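Local structure of uncharacterized tRNA/rRNA methyltransferase HI_0380 (Haemophilus influenzae, 3ILK) at residues I111-E116 against L143-A148. The protein probably methylates tRNA or rRNA using S-adenosyl-L-methionine as methyl donor, though its exact substrate is not established. Residues are numbered along the deposited sequence; the frame is centred on the assembly and turned at random.
Sequences IVFGRE and LNLAMA. With EDO (1,2-ethanediol), chain C.
Glu116 reaches across to the start of helix 145-169, where its OE1 accepts a hydrogen bond from Leu145 N at 3.1 Å. The bond is bent, with 144° at the hydrogen. The N-H meets the oxygen from above the carboxylate plane, 53° out of it. The Glu116 chain is extended beyond CG and runs side by side with the Asn144 side chain. Glu116 OE1 also lies 3.5 Å from Asn144 CA. A negative charge at this helix start would be favoured by the helix dipole.

Phe113 makes the apolar half of the contact. Its CB packs on Leu145 CD1 at 3.7 Å. With Leu145 CG anti to the backbone N (chi1 -169°), the branch carrying CD1 lies against Phe113 CB. Ring atom CE2 of Phe113 comes to 4.0 Å from Ala148 CB, and Ala148 O lies at the ring edge, near its plane.

The pairing joins the end of strand 109-113, in the parallel sheet, to the first turn of helix 145-169. Both belong to the SPOUT fold, whose cofactor pocket is, in relatives, formed by the loops of a trefoil knot. Gly114 and Leu143 are assigned to S-adenosyl-L-methionine binding by similarity, as are Thr81 and Ile134 nearby. A 1,2-ethanediol, probably from the crystallisation liquor, lies between the segments. Its O2 gives a weak hydrogen bond to Leu143 O, and its C1 is 3.1 Å from Gly114 O.

Asn144 is the N-cap of the helix. Its OD1 accepts from Met147 N at 2.9 Å, nearly along the C=O axis. Met147, a selenomethionine, packs on Met147 of the second subunit. Arg26 of that subunit packs on Asn144 and forms a long, weak ion pair with Glu116 OE2. Phe113 also touches Ile10 of strand 8-13, and Val149 and Val152 further along the helix.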
loop_
_atom_site.group_PDB
_atom_site.type_symbol
_atom_site.label_atom_id
_atom_site.label_comp_id
_atom_site.label_asym_id
_atom_site.label_seq_id
_atom_site.Cartn_x
_atom_site.Cartn_y
_atom_site.Cartn_z
ATOM N N ILE A 111 4.977 -23.976 0.770
ATOM C CA ILE A 111 6.043 -23.015 0.888
ATOM C C ILE A 111 6.853 -23.345 2.129
ATOM O O ILE A 111 6.309 -23.343 3.222
ATOM C CB ILE A 111 5.474 -21.595 0.907
ATOM C CG1 ILE A 111 4.479 -21.423 -0.292
ATOM C CG2 ILE A 111 6.600 -20.595 0.837
ATOM C CD1 ILE A 111 3.710 -20.113 -0.234
ATOM N N VAL A 112 8.166 -23.564 1.947
ATOM C CA VAL A 112 9.025 -24.122 2.958
ATOM C C VAL A 112 9.946 -23.019 3.391
ATOM O O VAL A 112 10.629 -22.414 2.568
ATOM C CB VAL A 112 9.843 -25.387 2.451
ATOM C CG1 VAL A 112 10.585 -26.071 3.640
ATOM C CG2 VAL A 112 8.865 -26.417 1.735
ATOM N N PHE A 113 9.925 -22.784 4.693
ATOM C CA PHE A 113 10.752 -21.812 5.394
ATOM C C PHE A 113 11.872 -22.561 6.064
ATOM O O PHE A 113 11.643 -23.378 6.999
ATOM C CB PHE A 113 9.887 -21.015 6.381
ATOM C CG PHE A 113 8.859 -20.130 5.694
ATOM C CD1 PHE A 113 7.649 -20.665 5.216
ATOM C CD2 PHE A 113 9.111 -18.773 5.515
ATOM C CE1 PHE A 113 6.708 -19.850 4.577
ATOM C CE2 PHE A 113 8.192 -17.962 4.863
ATOM C CZ PHE A 113 6.991 -18.504 4.382
ATOM N N GLY A 114 13.102 -22.293 5.596
ATOM C CA GLY A 114 14.250 -23.050 6.068
ATOM C C GLY A 114 14.642 -22.422 7.365
ATOM O O GLY A 114 14.098 -21.382 7.750
ATOM N N ARG A 115 15.577 -23.064 8.047
ATOM C CA ARG A 115 16.129 -22.568 9.284
ATOM C C ARG A 115 16.784 -21.185 9.158
ATOM O O ARG A 115 17.557 -20.920 8.225
ATOM C CB ARG A 115 17.176 -23.565 9.758
ATOM C CG ARG A 115 16.663 -24.996 9.859
ATOM C CD ARG A 115 17.749 -26.065 9.496
ATOM N NE ARG A 115 17.570 -26.438 8.084
ATOM C CZ ARG A 115 17.342 -27.674 7.629
ATOM N NH1 ARG A 115 17.172 -27.862 6.349
ATOM N NH2 ARG A 115 17.269 -28.714 8.447
ATOM N N GLU A 116 16.497 -20.320 10.140
ATOM C CA GLU A 116 17.107 -19.006 10.264
ATOM C C GLU A 116 18.651 -19.147 10.216
ATOM O O GLU A 116 19.223 -20.007 10.862
ATOM C CB GLU A 116 16.644 -18.389 11.595
ATOM C CG GLU A 116 16.344 -16.874 11.570
ATOM C CD GLU A 116 15.531 -16.410 12.781
ATOM O OE1 GLU A 116 14.344 -16.836 12.938
ATOM O OE2 GLU A 116 16.088 -15.592 13.582
ATOM N N LEU A 143 15.468 -11.928 7.849
ATOM C CA LEU A 143 14.172 -11.823 8.479
ATOM C C LEU A 143 14.141 -12.937 9.513
ATOM O O LEU A 143 14.631 -14.052 9.259
ATOM C CB LEU A 143 13.086 -12.069 7.446
ATOM C CG LEU A 143 12.792 -11.108 6.261
ATOM C CD1 LEU A 143 11.780 -10.084 6.730
ATOM C CD2 LEU A 143 14.017 -10.416 5.599
ATOM N N ASN A 144 13.597 -12.687 10.690
ATOM C CA ASN A 144 13.316 -13.877 11.477
ATOM C C ASN A 144 12.074 -14.600 10.885
ATOM O O ASN A 144 11.359 -14.070 9.999
ATOM C CB ASN A 144 13.179 -13.570 12.950
ATOM C CG ASN A 144 11.824 -13.101 13.294
ATOM O OD1 ASN A 144 10.922 -13.054 12.436
ATOM N ND2 ASN A 144 11.632 -12.779 14.559
ATOM N N LEU A 145 11.819 -15.793 11.397
ATOM C CA LEU A 145 10.836 -16.694 10.829
ATOM C C LEU A 145 9.431 -16.065 10.625
ATOM O O LEU A 145 8.870 -16.059 9.521
ATOM C CB LEU A 145 10.788 -17.975 11.702
ATOM C CG LEU A 145 10.012 -19.157 11.126
ATOM C CD1 LEU A 145 10.470 -19.438 9.709
ATOM C CD2 LEU A 145 10.224 -20.418 11.987
ATOM N N ALA A 146 8.881 -15.557 11.709
ATOM C CA ALA A 146 7.579 -14.902 11.747
ATOM C C ALA A 146 7.504 -13.727 10.765
ATOM O O ALA A 146 6.475 -13.547 10.148
ATOM C CB ALA A 146 7.304 -14.385 13.158
HETATM N N MSE A 147 8.575 -12.939 10.666
HETATM C CA MSE A 147 8.643 -11.799 9.743
HETATM C C MSE A 147 8.520 -12.353 8.324
HETATM O O MSE A 147 7.737 -11.832 7.521
HETATM C CB MSE A 147 9.983 -11.030 9.902
HETATM C CG MSE A 147 10.161 -10.255 11.195
HETATM SE SE MSE A 147 12.040 -9.613 11.589
HETATM C CE MSE A 147 11.531 -8.376 13.095
ATOM N N ALA A 148 9.252 -13.439 8.030
ATOM C CA ALA A 148 9.211 -13.995 6.696
ATOM C C ALA A 148 7.824 -14.544 6.324
ATOM O O ALA A 148 7.347 -14.348 5.197
ATOM C CB ALA A 148 10.330 -15.036 6.480
HETATM C C1 EDO C . 12.903 -18.713 6.872
HETATM O O1 EDO C . 12.812 -17.736 5.816
HETATM C C2 EDO C . 13.734 -18.174 8.057
HETATM O O2 EDO C . 13.973 -16.764 7.912
#